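Local coordinates for protein A putative transcriptional regulator (Rhodococcus sp., PDB 2HKU) that probably binds DNA at a cis-regulatory region and controls transcription, as a dimeric member of the TetR family, at residues Leu103-Thr115 against Phe168-Thr180. Numbering follows the deposited sequence.
Sequences LLGPGAPSVELFT and FWSAIFGLVIQKT. With EDO (1,2-ethanediol), chain D.
V111 CG1 meets the F173 ring in its plane, at the CD1 edge (3.6 Å), while one face of that ring carries the backbone oxygen of W169, 3.1 Å above the plane and toward the rim. The F114 ring is met at its own edge by F173, its CE2 4.0 Å from F173 CZ. L103 CD1 lies at the edge of F168, 3.8 Å from CZ, and also touches W169 CH2; I172 CG1 lies over one F168 face, toward the rim. F168 CE2 is placed likewise over one face of the W169 indole. At the indole edge, near its plane, NE1 donates a bent hydrogen bond (142°) to O2 of an ethanediol, probably from the crystallisation liquor, that E83, S141 and L146 also bind. Replacing W169 by alanine removes the indole, which is likely to leave L103 with F168 as its aromatic contact in the other segment and the diol without its NE1 donor.

Two interlocking knobs complete the apolar seam: L104 sits among I172, L175, V176 and K179, and V176 among L104, A108, V111 and E112. The K179 chain, bent at chi3 (75°) and chi4, brings NZ to L104 O (2.7 Å) in the carbonyl plane, capturing a carbonyl at the end of helix 92-104. T180 OG1 donates to E112 OE1 (3.1 Å) from above the carboxylate plane.

The axes of segments 108-115 and 168-180 cross at -100°, 9.3 Å apart at closest approach; they lie on helices 108-120 and 161-181 of the all-helical C-terminal domain of a TetR-type regulator. Helix 63-87 packs on L103 and F114, helix 125-152 on F114 and F168, and helix 190-201 on L104 and L175, while T115 and L175 also touch the second subunit.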
loop_
_atom_site.group_PDB
_atom_site.type_symbol
_atom_site.label_atom_id
_atom_site.label_comp_id
_atom_site.label_asym_id
_atom_site.label_seq_id
_atom_site.Cartn_x
_atom_site.Cartn_y
_atom_site.Cartn_z
ATOM N N LEU A 103 0.986 8.489 -12.118
ATOM C CA LEU A 103 0.405 7.573 -11.084
ATOM C C LEU A 103 0.399 8.233 -9.701
ATOM O O LEU A 103 -0.534 8.093 -9.018
ATOM C CB LEU A 103 1.189 6.248 -11.049
ATOM C CG LEU A 103 1.024 5.414 -12.324
ATOM C CD1 LEU A 103 1.955 4.280 -12.163
ATOM C CD2 LEU A 103 -0.499 4.995 -12.548
ATOM N N LEU A 104 1.454 8.967 -9.318
ATOM C CA LEU A 104 1.545 9.521 -7.959
ATOM C C LEU A 104 0.796 10.805 -7.818
ATOM O O LEU A 104 0.406 11.208 -6.707
ATOM C CB LEU A 104 3.000 9.678 -7.495
ATOM C CG LEU A 104 3.742 8.339 -7.400
ATOM C CD1 LEU A 104 5.201 8.467 -6.954
ATOM C CD2 LEU A 104 3.007 7.384 -6.454
ATOM N N GLY A 105 0.544 11.467 -8.952
ATOM C CA GLY A 105 -0.206 12.703 -8.907
ATOM C C GLY A 105 -1.630 12.620 -9.377
ATOM O O GLY A 105 -2.529 12.296 -8.592
ATOM N N PRO A 106 -1.893 12.927 -10.680
ATOM C CA PRO A 106 -3.292 12.829 -10.984
ATOM C C PRO A 106 -3.919 11.404 -10.884
ATOM O O PRO A 106 -5.112 11.303 -10.757
ATOM C CB PRO A 106 -3.398 13.370 -12.443
ATOM C CG PRO A 106 -2.073 13.258 -12.970
ATOM C CD PRO A 106 -1.084 13.327 -11.852
ATOM N N GLY A 107 -3.144 10.340 -11.025
ATOM C CA GLY A 107 -3.746 8.953 -10.974
ATOM C C GLY A 107 -3.843 8.450 -9.513
ATOM O O GLY A 107 -4.280 7.324 -9.267
ATOM N N ALA A 108 -3.428 9.277 -8.540
ATOM C CA ALA A 108 -3.317 8.762 -7.144
ATOM C C ALA A 108 -4.680 8.386 -6.562
ATOM O O ALA A 108 -4.828 7.284 -6.032
ATOM C CB ALA A 108 -2.491 9.745 -6.218
ATOM N N PRO A 109 -5.726 9.235 -6.686
ATOM C CA PRO A 109 -7.050 8.800 -6.197
ATOM C C PRO A 109 -7.574 7.456 -6.794
ATOM O O PRO A 109 -8.282 6.701 -6.091
ATOM C CB PRO A 109 -7.974 9.974 -6.615
ATOM C CG PRO A 109 -7.103 11.095 -6.589
ATOM C CD PRO A 109 -5.805 10.624 -7.180
ATOM N N SER A 110 -7.265 7.173 -8.088
ATOM C CA SER A 110 -7.581 5.861 -8.691
ATOM C C SER A 110 -6.805 4.694 -8.072
ATOM O O SER A 110 -7.401 3.679 -7.759
ATOM C CB SER A 110 -7.336 5.967 -10.234
ATOM O OG SER A 110 -8.284 6.886 -10.766
ATOM N N VAL A 111 -5.477 4.829 -7.900
ATOM C CA VAL A 111 -4.662 3.806 -7.181
ATOM C C VAL A 111 -5.217 3.649 -5.748
ATOM O O VAL A 111 -5.302 2.529 -5.184
ATOM C CB VAL A 111 -3.178 4.207 -7.088
ATOM C CG1 VAL A 111 -2.344 3.165 -6.324
ATOM C CG2 VAL A 111 -2.588 4.436 -8.484
ATOM N N GLU A 112 -5.483 4.781 -5.109
ATOM C CA GLU A 112 -5.951 4.761 -3.727
ATOM C C GLU A 112 -7.326 4.064 -3.602
ATOM O O GLU A 112 -7.523 3.187 -2.739
ATOM C CB GLU A 112 -5.957 6.170 -3.147
ATOM C CG GLU A 112 -6.647 6.243 -1.795
ATOM C CD GLU A 112 -6.855 7.661 -1.309
ATOM O OE1 GLU A 112 -6.234 8.637 -1.873
ATOM O OE2 GLU A 112 -7.647 7.781 -0.354
ATOM N N LEU A 113 -8.266 4.362 -4.474
ATOM C CA LEU A 113 -9.471 3.537 -4.524
ATOM C C LEU A 113 -9.246 2.019 -4.698
ATOM O O LEU A 113 -9.962 1.183 -4.070
ATOM C CB LEU A 113 -10.386 4.000 -5.661
ATOM C CG LEU A 113 -11.818 3.594 -5.746
ATOM C CD1 LEU A 113 -12.483 4.119 -4.442
ATOM C CD2 LEU A 113 -12.435 4.294 -6.962
ATOM N N PHE A 114 -8.285 1.639 -5.545
ATOM C CA PHE A 114 -8.080 0.242 -5.831
ATOM C C PHE A 114 -7.423 -0.395 -4.591
ATOM O O PHE A 114 -7.730 -1.536 -4.259
ATOM C CB PHE A 114 -7.103 0.098 -7.008
ATOM C CG PHE A 114 -6.749 -1.343 -7.320
ATOM C CD1 PHE A 114 -7.739 -2.269 -7.663
ATOM C CD2 PHE A 114 -5.401 -1.750 -7.310
ATOM C CE1 PHE A 114 -7.409 -3.599 -7.978
ATOM C CE2 PHE A 114 -5.047 -3.045 -7.653
ATOM C CZ PHE A 114 -6.018 -4.015 -7.956
ATOM N N THR A 115 -6.489 0.318 -3.938
ATOM C CA THR A 115 -5.969 -0.147 -2.598
ATOM C C THR A 115 -7.110 -0.375 -1.566
ATOM O O THR A 115 -7.075 -1.390 -0.811
ATOM C CB THR A 115 -4.765 0.752 -2.003
ATOM O OG1 THR A 115 -5.261 2.034 -1.594
ATOM C CG2 THR A 115 -3.671 0.884 -2.988
ATOM N N PHE A 168 7.931 -2.434 -8.865
ATOM C CA PHE A 168 7.438 -1.109 -9.281
ATOM C C PHE A 168 5.965 -0.904 -8.729
ATOM O O PHE A 168 5.649 0.074 -8.068
ATOM C CB PHE A 168 7.425 -0.950 -10.810
ATOM C CG PHE A 168 6.786 0.432 -11.264
ATOM C CD1 PHE A 168 7.536 1.601 -11.212
ATOM C CD2 PHE A 168 5.449 0.508 -11.690
ATOM C CE1 PHE A 168 6.948 2.863 -11.612
ATOM C CE2 PHE A 168 4.812 1.688 -12.094
ATOM C CZ PHE A 168 5.550 2.920 -12.011
ATOM N N TRP A 169 5.071 -1.833 -9.011
ATOM C CA TRP A 169 3.701 -1.677 -8.528
ATOM C C TRP A 169 3.521 -1.618 -6.982
ATOM O O TRP A 169 2.693 -0.867 -6.500
ATOM C CB TRP A 169 2.734 -2.684 -9.213
ATOM C CG TRP A 169 2.262 -2.080 -10.562
ATOM C CD1 TRP A 169 2.694 -2.426 -11.824
ATOM C CD2 TRP A 169 1.360 -0.998 -10.719
ATOM N NE1 TRP A 169 2.100 -1.585 -12.763
ATOM C CE2 TRP A 169 1.275 -0.709 -12.094
ATOM C CE3 TRP A 169 0.631 -0.194 -9.806
ATOM C CZ2 TRP A 169 0.481 0.330 -12.582
ATOM C CZ3 TRP A 169 -0.180 0.824 -10.308
ATOM C CH2 TRP A 169 -0.304 1.026 -11.674
ATOM N N SER A 170 4.167 -2.509 -6.238
ATOM C CA SER A 170 3.993 -2.445 -4.758
ATOM C C SER A 170 4.552 -1.182 -4.121
ATOM O O SER A 170 3.957 -0.675 -3.197
ATOM C CB SER A 170 4.637 -3.633 -4.102
ATOM O OG SER A 170 5.951 -3.724 -4.564
ATOM N N ALA A 171 5.649 -0.636 -4.679
ATOM C CA ALA A 171 6.122 0.770 -4.340
ATOM C C ALA A 171 5.040 1.842 -4.624
ATOM O O ALA A 171 4.724 2.713 -3.785
ATOM C CB ALA A 171 7.445 1.131 -5.126
ATOM N N ILE A 172 4.504 1.818 -5.858
ATOM C CA ILE A 172 3.432 2.710 -6.169
ATOM C C ILE A 172 2.280 2.640 -5.133
ATOM O O ILE A 172 1.882 3.664 -4.621
ATOM C CB ILE A 172 2.916 2.563 -7.656
ATOM C CG1 ILE A 172 4.029 2.981 -8.677
ATOM C CG2 ILE A 172 1.617 3.311 -7.818
ATOM C CD1 ILE A 172 4.333 4.522 -8.747
ATOM N N PHE A 173 1.766 1.435 -4.847
ATOM C CA PHE A 173 0.699 1.243 -3.831
ATOM C C PHE A 173 1.078 1.817 -2.472
ATOM O O PHE A 173 0.337 2.639 -1.897
ATOM C CB PHE A 173 0.339 -0.258 -3.690
ATOM C CG PHE A 173 -0.204 -0.890 -4.969
ATOM C CD1 PHE A 173 -1.001 -0.162 -5.852
ATOM C CD2 PHE A 173 0.082 -2.217 -5.259
ATOM C CE1 PHE A 173 -1.487 -0.818 -7.053
ATOM C CE2 PHE A 173 -0.388 -2.883 -6.410
ATOM C CZ PHE A 173 -1.127 -2.206 -7.284
ATOM N N GLY A 174 2.261 1.461 -2.004
ATOM C CA GLY A 174 2.750 1.923 -0.635
ATOM C C GLY A 174 3.029 3.436 -0.599
ATOM O O GLY A 174 2.799 4.117 0.425
ATOM N N LEU A 175 3.537 3.983 -1.703
ATOM C CA LEU A 175 3.711 5.454 -1.786
ATOM C C LEU A 175 2.392 6.212 -1.843
ATOM O O LEU A 175 2.223 7.223 -1.149
ATOM C CB LEU A 175 4.594 5.896 -2.975
ATOM C CG LEU A 175 5.983 5.385 -2.877
ATOM C CD1 LEU A 175 6.795 5.215 -4.213
ATOM C CD2 LEU A 175 6.727 6.190 -1.844
ATOM N N VAL A 176 1.454 5.745 -2.633
ATOM C CA VAL A 176 0.112 6.363 -2.675
ATOM C C VAL A 176 -0.563 6.308 -1.323
ATOM O O VAL A 176 -1.167 7.270 -0.922
ATOM C CB VAL A 176 -0.873 5.742 -3.740
ATOM C CG1 VAL A 176 -2.331 6.235 -3.553
ATOM C CG2 VAL A 176 -0.386 6.119 -5.156
ATOM N N ILE A 177 -0.505 5.170 -0.652
ATOM C CA ILE A 177 -1.176 5.055 0.622
ATOM C C ILE A 177 -0.587 6.044 1.660
ATOM O O ILE A 177 -1.324 6.761 2.344
ATOM C CB ILE A 177 -1.047 3.583 1.168
ATOM C CG1 ILE A 177 -1.942 2.670 0.296
ATOM C CG2 ILE A 177 -1.594 3.587 2.581
ATOM C CD1 ILE A 177 -1.582 1.140 0.321
ATOM N N GLN A 178 0.716 6.076 1.796
ATOM C CA GLN A 178 1.366 6.900 2.807
ATOM C C GLN A 178 1.324 8.353 2.472
ATOM O O GLN A 178 1.298 9.241 3.338
ATOM C CB GLN A 178 2.807 6.533 2.867
ATOM C CG GLN A 178 2.937 5.113 3.577
ATOM C CD GLN A 178 4.309 4.681 3.622
ATOM O OE1 GLN A 178 4.976 4.718 4.701
ATOM N NE2 GLN A 178 4.807 4.199 2.502
ATOM N N LYS A 179 1.413 8.628 1.187
ATOM C CA LYS A 179 1.223 10.022 0.729
ATOM C C LYS A 179 -0.101 10.630 1.087
ATOM O O LYS A 179 -0.148 11.791 1.568
ATOM C CB LYS A 179 1.608 10.138 -0.761
ATOM C CG LYS A 179 1.266 11.493 -1.380
ATOM C CD LYS A 179 2.276 11.830 -2.540
ATOM C CE LYS A 179 1.927 10.994 -3.739
ATOM N NZ LYS A 179 0.415 11.237 -4.023
ATOM N N THR A 180 -1.183 9.865 0.930
ATOM C CA THR A 180 -2.526 10.313 1.252
ATOM C C THR A 180 -2.788 10.402 2.775
ATOM O O THR A 180 -3.365 11.408 3.283
ATOM C CB THR A 180 -3.557 9.382 0.574
ATOM O OG1 THR A 180 -4.825 10.038 0.509
ATOM C CG2 THR A 180 -3.776 8.075 1.398
HETATM C C1 EDO D . 4.418 0.705 -15.692
HETATM O O1 EDO D . 4.334 0.654 -17.146
HETATM C C2 EDO D . 2.977 0.908 -15.289
HETATM O O2 EDO D . 2.387 -0.411 -15.420
#